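BRIC1 (Synthetic construct, PDB 6FF6) is a computationally designed all-helical repeat protein with a novel corrugated architecture and no assigned biological function. Local coordinates at residues H40-V45 with L104-K109; Y78-M83 with D110-M115; A56-A61 with M86-R91. One frame throughout, in Å; residues are numbered along the deposited sequence.

Contact 1: residues H40-V45 with L104-K109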
loop_
_atom_site.group_PDB
_atom_site.type_symbol
_atom_site.label_atom_id
_atom_site.label_comp_id
_atom_site.label_asym_id
_atom_site.label_seq_id
_atom_site.Cartn_x
_atom_site.Cartn_y
_atom_site.Cartn_z
ATOM N N HIS A 40 -28.488 0.142 13.936
ATOM C CA HIS A 40 -29.314 1.287 13.542
ATOM C C HIS A 40 -29.978 1.035 12.190
ATOM O O HIS A 40 -31.124 1.382 12.023
ATOM C CB HIS A 40 -28.504 2.595 13.484
ATOM C CG HIS A 40 -27.933 3.036 14.788
ATOM N ND1 HIS A 40 -28.719 3.126 15.948
ATOM C CD2 HIS A 40 -26.670 3.413 15.088
ATOM C CE1 HIS A 40 -27.907 3.551 16.901
ATOM N NE2 HIS A 40 -26.661 3.733 16.435
ATOM N N LEU A 41 -29.277 0.431 11.243
ATOM C CA LEU A 41 -29.852 0.122 9.941
ATOM C C LEU A 41 -31.005 -0.861 10.082
ATOM O O LEU A 41 -32.031 -0.719 9.422
ATOM C CB LEU A 41 -28.792 -0.453 9.000
ATOM C CG LEU A 41 -27.876 0.554 8.337
ATOM C CD1 LEU A 41 -26.646 -0.131 7.753
ATOM C CD2 LEU A 41 -28.622 1.392 7.306
ATOM N N LEU A 42 -30.828 -1.840 10.973
ATOM C CA LEU A 42 -31.810 -2.862 11.251
ATOM C C LEU A 42 -33.005 -2.292 11.947
ATOM O O LEU A 42 -34.103 -2.823 11.792
ATOM C CB LEU A 42 -31.180 -3.989 12.081
ATOM C CG LEU A 42 -30.157 -4.861 11.361
ATOM C CD1 LEU A 42 -29.537 -5.806 12.318
ATOM C CD2 LEU A 42 -30.789 -5.628 10.207
ATOM N N ASP A 43 -32.810 -1.199 12.693
ATOM C CA ASP A 43 -33.898 -0.537 13.426
ATOM C C ASP A 43 -34.646 0.528 12.638
ATOM O O ASP A 43 -35.545 1.161 13.196
ATOM C CB ASP A 43 -33.401 0.047 14.757
ATOM C CG ASP A 43 -32.912 -0.975 15.760
ATOM O OD1 ASP A 43 -33.396 -2.133 15.721
ATOM O OD2 ASP A 43 -32.047 -0.620 16.586
ATOM N N LEU A 44 -34.310 0.719 11.364
ATOM C CA LEU A 44 -34.962 1.685 10.490
ATOM C C LEU A 44 -36.349 1.209 10.130
ATOM O O LEU A 44 -36.524 0.009 9.860
ATOM C CB LEU A 44 -34.166 1.875 9.192
ATOM C CG LEU A 44 -32.934 2.746 9.276
ATOM C CD1 LEU A 44 -32.100 2.580 8.046
ATOM C CD2 LEU A 44 -33.314 4.216 9.437
ATOM N N VAL A 45 -37.335 2.153 10.126
ATOM C CA VAL A 45 -38.706 1.878 9.724
ATOM C C VAL A 45 -38.794 2.316 8.261
ATOM O O VAL A 45 -38.653 3.502 7.978
ATOM C CB VAL A 45 -39.800 2.530 10.626
ATOM C CG1 VAL A 45 -41.206 2.061 10.220
ATOM C CG2 VAL A 45 -39.546 2.235 12.103
ATOM N N LEU A 104 -29.620 -2.281 0.389
ATOM C CA LEU A 104 -28.474 -1.668 -0.279
ATOM C C LEU A 104 -27.550 -1.028 0.773
ATOM O O LEU A 104 -26.331 -1.185 0.687
ATOM C CB LEU A 104 -28.947 -0.587 -1.245
ATOM C CG LEU A 104 -28.531 -0.719 -2.670
ATOM C CD1 LEU A 104 -29.366 0.194 -3.527
ATOM C CD2 LEU A 104 -27.054 -0.400 -2.848
ATOM N N PHE A 105 -28.140 -0.342 1.780
ATOM C CA PHE A 105 -27.433 0.275 2.890
ATOM C C PHE A 105 -26.698 -0.776 3.672
ATOM O O PHE A 105 -25.563 -0.548 4.085
ATOM C CB PHE A 105 -28.404 1.033 3.801
ATOM C CG PHE A 105 -28.786 2.428 3.363
ATOM C CD1 PHE A 105 -27.837 3.303 2.857
ATOM C CD2 PHE A 105 -30.086 2.885 3.500
ATOM C CE1 PHE A 105 -28.193 4.605 2.489
ATOM C CE2 PHE A 105 -30.440 4.185 3.107
ATOM C CZ PHE A 105 -29.501 5.019 2.566
ATOM N N LEU A 106 -27.292 -1.955 3.816
ATOM C CA LEU A 106 -26.614 -3.037 4.539
ATOM C C LEU A 106 -25.421 -3.538 3.759
ATOM O O LEU A 106 -24.364 -3.758 4.328
ATOM C CB LEU A 106 -27.579 -4.177 4.927
ATOM C CG LEU A 106 -28.585 -3.812 6.002
ATOM C CD1 LEU A 106 -29.812 -4.655 5.893
ATOM C CD2 LEU A 106 -27.952 -3.853 7.390
ATOM N N GLU A 107 -25.560 -3.629 2.446
ATOM C CA GLU A 107 -24.487 -4.053 1.559
ATOM C C GLU A 107 -23.349 -3.042 1.527
ATOM O O GLU A 107 -22.189 -3.441 1.469
ATOM C CB GLU A 107 -25.042 -4.331 0.168
ATOM C CG GLU A 107 -25.907 -5.583 0.140
ATOM C CD GLU A 107 -26.120 -6.215 -1.223
ATOM O OE1 GLU A 107 -26.791 -5.591 -2.080
ATOM O OE2 GLU A 107 -25.628 -7.350 -1.425
ATOM N N LEU A 108 -23.661 -1.750 1.616
ATOM C CA LEU A 108 -22.660 -0.675 1.654
ATOM C C LEU A 108 -21.895 -0.737 2.971
ATOM O O LEU A 108 -20.678 -0.551 2.978
ATOM C CB LEU A 108 -23.341 0.703 1.492
ATOM C CG LEU A 108 -23.917 1.016 0.087
ATOM C CD1 LEU A 108 -24.583 2.345 0.059
ATOM C CD2 LEU A 108 -22.818 1.044 -0.954
ATOM N N LYS A 109 -22.624 -1.017 4.085
ATOM C CA LYS A 109 -22.072 -1.225 5.421
ATOM C C LYS A 109 -21.137 -2.453 5.349
ATOM O O LYS A 109 -20.033 -2.409 5.879
ATOM C CB LYS A 109 -23.198 -1.457 6.473
ATOM C CG LYS A 109 -22.683 -1.742 7.874
ATOM C CD LYS A 109 -22.667 -3.278 8.234
ATOM C CE LYS A 109 -21.538 -3.652 9.169
ATOM N NZ LYS A 109 -21.925 -4.631 10.219
#
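Leu41 packs against three residues of helix 99-121: Phe105, Leu106 and Lys109. The two methyls of the leucine touch different parts of that helix. CD2 of Leu41 meets CB of Phe105 at 3.5 Å. CD1 of Leu41 lies 3.9 Å from CB of Lys109, at the root of the lysine chain. CD1 of Leu41 also comes within 3.8 Å of the carbonyl O of Phe105. Nearer the backbone, CB of Leu41 touches CD2 of Leu106 at 3.9 Å.

The leucine CG is anti to its own carbonyl carbon (chi1 -80°). This sets its two methyls against CB of Phe105 and CB of Lys109. Leu41 crosses Phe105 at about a right angle and touches the benzylic carbon, CB. CD2 of Leu41 comes to the ring obliquely, 4.1 Å from CG of Phe105. The rest of the ring leads away.

Leu106 reaches back with CD2 and lies beside the root of Leu41. CD2 of Leu106 also meets CD2 of the more exposed Leu42 at 4.4 Å, a looser contact. If Leu41 were an alanine, CB of Phe105 and CB of Lys109 would probably lose their methyl partners and a gap would open between the helices.

Lys109 gives only the start of its chain to Leu41. With CG anti to the backbone N (chi1 177°) and bends further out, its amine turns away and forms a salt bridge with Glu38.

The contact joins the C-terminal end of helix 23-42 to the first half of helix 99-121. Ile57 of helix 51-71 packs on Leu41. Met83 and Met86 of helix 74-92 pack on Phe105. All four helices of this bundle therefore meet around it. On a further side of helix 99-121, Leu108 packs on Val136 of the second subunit.

Contact 2: residues Y78-M83 with D110-M115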
loop_
_atom_site.group_PDB
_atom_site.type_symbol
_atom_site.label_atom_id
_atom_site.label_comp_id
_atom_site.label_asym_id
_atom_site.label_seq_id
_atom_site.Cartn_x
_atom_site.Cartn_y
_atom_site.Cartn_z
ATOM N N TYR A 78 -13.806 5.510 -0.544
ATOM C CA TYR A 78 -14.781 5.463 -1.615
ATOM C C TYR A 78 -16.084 4.766 -1.202
ATOM O O TYR A 78 -17.166 5.290 -1.462
ATOM C CB TYR A 78 -14.147 4.863 -2.875
ATOM C CG TYR A 78 -13.442 5.915 -3.719
ATOM C CD1 TYR A 78 -14.166 6.811 -4.507
ATOM C CD2 TYR A 78 -12.053 6.021 -3.724
ATOM C CE1 TYR A 78 -13.525 7.784 -5.282
ATOM C CE2 TYR A 78 -11.399 6.982 -4.505
ATOM C CZ TYR A 78 -12.140 7.867 -5.277
ATOM O OH TYR A 78 -11.504 8.831 -6.037
ATOM N N ALA A 79 -15.974 3.647 -0.501
ATOM C CA ALA A 79 -17.111 2.892 0.065
ATOM C C ALA A 79 -17.895 3.745 1.080
ATOM O O ALA A 79 -19.124 3.666 1.107
ATOM C CB ALA A 79 -16.613 1.618 0.751
ATOM N N VAL A 80 -17.192 4.556 1.895
ATOM C CA VAL A 80 -17.805 5.422 2.900
ATOM C C VAL A 80 -18.486 6.604 2.221
ATOM O O VAL A 80 -19.630 6.907 2.569
ATOM C CB VAL A 80 -16.794 5.882 3.976
ATOM C CG1 VAL A 80 -17.450 6.799 4.980
ATOM C CG2 VAL A 80 -16.184 4.695 4.689
ATOM N N GLU A 81 -17.811 7.257 1.241
ATOM C CA GLU A 81 -18.376 8.397 0.484
ATOM C C GLU A 81 -19.723 7.993 -0.109
ATOM O O GLU A 81 -20.679 8.760 -0.074
ATOM C CB GLU A 81 -17.464 8.822 -0.682
ATOM C CG GLU A 81 -16.170 9.544 -0.332
ATOM C CD GLU A 81 -15.306 9.897 -1.541
ATOM O OE1 GLU A 81 -15.877 10.420 -2.527
ATOM O OE2 GLU A 81 -14.070 9.666 -1.512
ATOM N N LEU A 82 -19.788 6.779 -0.641
ATOM C CA LEU A 82 -20.966 6.241 -1.278
ATOM C C LEU A 82 -22.083 6.067 -0.319
ATOM O O LEU A 82 -23.175 6.526 -0.608
ATOM C CB LEU A 82 -20.613 4.945 -1.995
ATOM C CG LEU A 82 -21.525 4.461 -3.099
ATOM C CD1 LEU A 82 -21.560 5.423 -4.264
ATOM C CD2 LEU A 82 -21.013 3.163 -3.612
ATOM N N MET A 83 -21.823 5.496 0.860
ATOM C CA MET A 83 -22.875 5.382 1.858
ATOM C C MET A 83 -23.299 6.784 2.356
ATOM O O MET A 83 -24.484 7.093 2.430
ATOM C CB MET A 83 -22.498 4.467 3.021
ATOM C CG MET A 83 -23.655 4.323 4.011
ATOM S SD MET A 83 -23.899 2.671 4.608
ATOM C CE MET A 83 -25.367 2.854 5.382
ATOM N N ASP A 110 -21.567 -3.539 4.686
ATOM C CA ASP A 110 -20.734 -4.740 4.563
ATOM C C ASP A 110 -19.508 -4.473 3.734
ATOM O O ASP A 110 -18.437 -5.001 4.065
ATOM C CB ASP A 110 -21.518 -5.887 3.948
ATOM C CG ASP A 110 -22.591 -6.444 4.848
ATOM O OD1 ASP A 110 -22.453 -6.316 6.109
ATOM O OD2 ASP A 110 -23.567 -7.026 4.309
ATOM N N LEU A 111 -19.656 -3.640 2.676
ATOM C CA LEU A 111 -18.542 -3.225 1.835
ATOM C C LEU A 111 -17.522 -2.465 2.672
ATOM O O LEU A 111 -16.348 -2.841 2.670
ATOM C CB LEU A 111 -19.000 -2.386 0.644
ATOM C CG LEU A 111 -17.879 -2.029 -0.325
ATOM C CD1 LEU A 111 -17.102 -3.308 -0.816
ATOM C CD2 LEU A 111 -18.401 -1.104 -1.423
ATOM N N MET A 112 -17.983 -1.462 3.450
ATOM C CA MET A 112 -17.154 -0.729 4.415
ATOM C C MET A 112 -16.409 -1.712 5.372
ATOM O O MET A 112 -15.227 -1.537 5.641
ATOM C CB MET A 112 -18.019 0.223 5.230
ATOM C CG MET A 112 -18.422 1.427 4.468
ATOM S SD MET A 112 -19.617 2.431 5.377
ATOM C CE MET A 112 -18.600 3.088 6.647
ATOM N N GLN A 113 -17.104 -2.754 5.855
ATOM C CA GLN A 113 -16.506 -3.768 6.714
ATOM C C GLN A 113 -15.432 -4.537 5.947
ATOM O O GLN A 113 -14.336 -4.708 6.470
ATOM C CB GLN A 113 -17.575 -4.720 7.266
ATOM C CG GLN A 113 -17.009 -5.770 8.220
ATOM C CD GLN A 113 -16.523 -5.160 9.518
ATOM O OE1 GLN A 113 -17.314 -4.631 10.306
ATOM N NE2 GLN A 113 -15.213 -5.219 9.768
ATOM N N ARG A 114 -15.732 -4.978 4.714
ATOM C CA ARG A 114 -14.789 -5.744 3.868
ATOM C C ARG A 114 -13.535 -4.953 3.516
ATOM O O ARG A 114 -12.433 -5.510 3.560
ATOM C CB ARG A 114 -15.473 -6.316 2.607
ATOM C CG ARG A 114 -16.325 -7.568 2.953
ATOM C CD ARG A 114 -16.927 -8.313 1.772
ATOM N NE ARG A 114 -17.578 -7.403 0.829
ATOM C CZ ARG A 114 -18.889 -7.261 0.673
ATOM N NH1 ARG A 114 -19.733 -8.000 1.384
ATOM N NH2 ARG A 114 -19.369 -6.395 -0.214
ATOM N N MET A 115 -13.710 -3.652 3.216
ATOM C CA MET A 115 -12.641 -2.701 2.908
ATOM C C MET A 115 -11.783 -2.446 4.132
ATOM O O MET A 115 -10.557 -2.472 4.054
ATOM C CB MET A 115 -13.207 -1.398 2.306
ATOM C CG MET A 115 -13.777 -1.587 0.887
ATOM S SD MET A 115 -12.632 -2.416 -0.280
ATOM C CE MET A 115 -13.271 -4.129 -0.272
#
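Val80 and Met112 meet at about a right angle. CE of Met112 reaches CG2 of Val80 at 3.5 Å, and CG of Met112 lies 4.0 Å from the same methyl. The methionine chain starts with CG anti to its carbonyl carbon and then bends at the last torsion (chi3 71°). That bend carries CE round to the valine. CG2 of Val80 therefore meets the methionine at both ends of its thioether.

Ala79 takes the other part of the interface. Its CB points toward helix 99-121 and faces the branch of Leu111, with CD2 of Leu111 3.9 Å from CB of Ala79. CG of Met112 comes to the same CB at 4.1 Å. CG of Met115 adds a looser touch, 4.3 Å from CB of Ala79. The small alanine probably allows the close approach: CA of Ala79 and CA of Met112 are 5.7 Å apart. One helical turn on from Ala79, CB of Met83 lies near SD of Met112.

Helices 74-92 and 99-121, consecutive in the chain, pack nearly antiparallel in a four-helix bundle; the two short segments cross at a signed angle of -164°. Leu34 and Ile64, from two other helices, also pack on Met112. Met133 of the second subunit packs on Ala79.

The contact is wholly apolar and buried. It depends on shape and on bendable thioether chains, and charge has no part between these segments.

Contact 3: residues A56-A61 with M86-R91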
loop_
_atom_site.group_PDB
_atom_site.type_symbol
_atom_site.label_atom_id
_atom_site.label_comp_id
_atom_site.label_asym_id
_atom_site.label_seq_id
_atom_site.Cartn_x
_atom_site.Cartn_y
_atom_site.Cartn_z
ATOM N N ALA A 56 -27.408 8.888 13.238
ATOM C CA ALA A 56 -26.484 7.961 13.905
ATOM C C ALA A 56 -25.653 7.202 12.883
ATOM O O ALA A 56 -24.435 7.140 13.023
ATOM C CB ALA A 56 -27.245 6.984 14.788
ATOM N N ILE A 57 -26.293 6.670 11.830
ATOM C CA ILE A 57 -25.598 5.940 10.771
ATOM C C ILE A 57 -24.651 6.889 10.038
ATOM O O ILE A 57 -23.514 6.538 9.727
ATOM C CB ILE A 57 -26.613 5.270 9.824
ATOM C CG1 ILE A 57 -27.463 4.247 10.569
ATOM C CG2 ILE A 57 -25.880 4.587 8.691
ATOM C CD1 ILE A 57 -28.817 4.005 9.987
ATOM N N PHE A 58 -25.114 8.105 9.801
ATOM C CA PHE A 58 -24.316 9.126 9.155
ATOM C C PHE A 58 -23.080 9.481 9.984
ATOM O O PHE A 58 -21.995 9.550 9.435
ATOM C CB PHE A 58 -25.179 10.366 8.894
ATOM C CG PHE A 58 -24.409 11.433 8.168
ATOM C CD1 PHE A 58 -24.226 11.364 6.789
ATOM C CD2 PHE A 58 -23.821 12.483 8.867
ATOM C CE1 PHE A 58 -23.471 12.332 6.122
ATOM C CE2 PHE A 58 -23.066 13.450 8.195
ATOM C CZ PHE A 58 -22.882 13.359 6.832
ATOM N N ARG A 59 -23.239 9.697 11.296
ATOM C CA ARG A 59 -22.140 10.038 12.213
ATOM C C ARG A 59 -21.077 8.974 12.237
ATOM O O ARG A 59 -19.887 9.297 12.224
ATOM C CB ARG A 59 -22.664 10.218 13.632
ATOM C CG ARG A 59 -23.305 11.552 13.893
ATOM C CD ARG A 59 -24.319 11.382 14.987
ATOM N NE ARG A 59 -25.224 12.516 15.037
ATOM C CZ ARG A 59 -25.673 13.060 16.156
ATOM N NH1 ARG A 59 -25.335 12.549 17.331
ATOM N NH2 ARG A 59 -26.462 14.124 16.111
ATOM N N ALA A 60 -21.498 7.701 12.293
ATOM C CA ALA A 60 -20.579 6.568 12.310
ATOM C C ALA A 60 -19.829 6.502 10.985
ATOM O O ALA A 60 -18.619 6.325 10.991
ATOM C CB ALA A 60 -21.339 5.283 12.559
ATOM N N ALA A 61 -20.525 6.710 9.860
ATOM C CA ALA A 61 -19.894 6.715 8.524
ATOM C C ALA A 61 -18.914 7.888 8.392
ATOM O O ALA A 61 -17.808 7.711 7.927
ATOM C CB ALA A 61 -20.956 6.783 7.433
ATOM N N MET A 86 -25.761 8.524 0.010
ATOM C CA MET A 86 -27.076 7.888 0.097
ATOM C C MET A 86 -27.800 8.314 1.387
ATOM O O MET A 86 -28.972 8.670 1.339
ATOM C CB MET A 86 -26.918 6.368 0.077
ATOM C CG MET A 86 -26.178 5.830 -1.113
ATOM S SD MET A 86 -27.245 5.137 -2.355
ATOM C CE MET A 86 -27.696 3.569 -1.551
ATOM N N LEU A 87 -27.072 8.294 2.527
ATOM C CA LEU A 87 -27.542 8.673 3.852
ATOM C C LEU A 87 -27.891 10.117 3.900
ATOM O O LEU A 87 -28.821 10.462 4.615
ATOM C CB LEU A 87 -26.487 8.434 4.923
ATOM C CG LEU A 87 -26.212 7.011 5.292
ATOM C CD1 LEU A 87 -24.888 6.902 6.058
ATOM C CD2 LEU A 87 -27.388 6.405 6.015
ATOM N N ASP A 88 -27.122 10.984 3.206
ATOM C CA ASP A 88 -27.391 12.415 3.191
ATOM C C ASP A 88 -28.729 12.658 2.508
ATOM O O ASP A 88 -29.493 13.488 2.991
ATOM C CB ASP A 88 -26.258 13.198 2.517
ATOM C CG ASP A 88 -25.491 14.170 3.417
ATOM O OD1 ASP A 88 -26.104 14.712 4.378
ATOM O OD2 ASP A 88 -24.285 14.405 3.148
ATOM N N PHE A 89 -29.052 11.880 1.444
ATOM C CA PHE A 89 -30.362 11.980 0.793
ATOM C C PHE A 89 -31.438 11.427 1.750
ATOM O O PHE A 89 -32.518 11.997 1.870
ATOM C CB PHE A 89 -30.430 11.182 -0.525
ATOM C CG PHE A 89 -29.345 11.324 -1.566
ATOM C CD1 PHE A 89 -28.843 12.578 -1.914
ATOM C CD2 PHE A 89 -28.863 10.205 -2.249
ATOM C CE1 PHE A 89 -27.823 12.698 -2.871
ATOM C CE2 PHE A 89 -27.846 10.326 -3.211
ATOM C CZ PHE A 89 -27.341 11.571 -3.520
ATOM N N ALA A 90 -31.147 10.307 2.418
ATOM C CA ALA A 90 -32.105 9.678 3.308
ATOM C C ALA A 90 -32.471 10.573 4.482
ATOM O O ALA A 90 -33.665 10.812 4.700
ATOM C CB ALA A 90 -31.582 8.341 3.793
ATOM N N ARG A 91 -31.461 11.107 5.200
ATOM C CA ARG A 91 -31.672 11.945 6.379
ATOM C C ARG A 91 -32.258 13.299 6.029
ATOM O O ARG A 91 -32.982 13.867 6.845
ATOM C CB ARG A 91 -30.401 12.064 7.245
ATOM C CG ARG A 91 -29.317 12.990 6.705
ATOM C CD ARG A 91 -28.062 12.906 7.537
ATOM N NE ARG A 91 -27.072 13.901 7.123
ATOM C CZ ARG A 91 -26.651 14.901 7.890
ATOM N NH1 ARG A 91 -25.740 15.751 7.441
ATOM N NH2 ARG A 91 -27.150 15.067 9.108
#
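The ring of Phe58 carries the guanidinium of Arg91 flat on one face. The two planes are 15° apart, and CZ of Arg91 sits 3.9 Å from the ring centroid. This is a stacked cation-pi pair. NE of Arg91 lies over the ring centre, while NH1 of Arg91 reaches the far rim, 3.6 Å from CE2 of Phe58. At the ring edge, near its plane, CB of Leu87 approaches CD1 of Phe58 at 4.1 Å. The carboxylate of Asp88 comes obliquely, with OD2 of Asp88 3.7 Å from CE1 of Phe58.

Arg91 gets there from an unusual start. Its CG lies between the backbone N and the carbonyl carbon (chi1 76°), and the chain then runs extended to NE. The guanidinium also grips Asp88 side-on, with two nitrogens on one oxygen. NE of Arg91 bonds OD1 of Asp88 at 3.0 Å from above the carboxylate plane. NH1 of Arg91 gives OD1 of Asp88 a longer bond of 3.3 Å. Both donors come from the same face. Arg92 forms a further salt bridge to this oxygen. NH2 of Arg91 turns to Asn55.

Toward the bundle interior the contact is apolar. CG2 of Ile57 fits against the fork of Leu87, 3.6 Å from its CD2. The two side chains cross at about a right angle. CD1 of Leu87 also lies over the backbone of Phe58 and near CB of Ala61.

The chemistry is therefore layered. Leucine and isoleucine fill the inner side between helices 51-71 and 74-92, consecutive and nearly antiparallel in the four-helix bundle. Outside them, the salt bridges to Asp88 and the bond to Asn55 probably fix the rotation of the guanidinium and keep it flat on the phenylalanine. The nearby arginines would probably stabilise the charged form of Asp88.

How the contacts relate
Together the contacts tie one four-helix bundle. Contact 2 is the core contact, with every touching residue buried. Contact 1 is mostly buried but runs out to an exposed leucine. Contact 3 reaches the surface, and it alone has a charged group stacked across the two segments; the lysine of contact 1 pairs outside its segments. Contacts 1 and 2 share helix 99-121, and contacts 2 and 3 share helix 74-92. Met83 joins all three: it belongs to contact 2, its CE and SD pack on Phe105 and Leu108 of contact 1, and its CE also meets Ile57 of contact 3. In these three contacts the buried packing is apolar, and the polar bonds lie toward the surface.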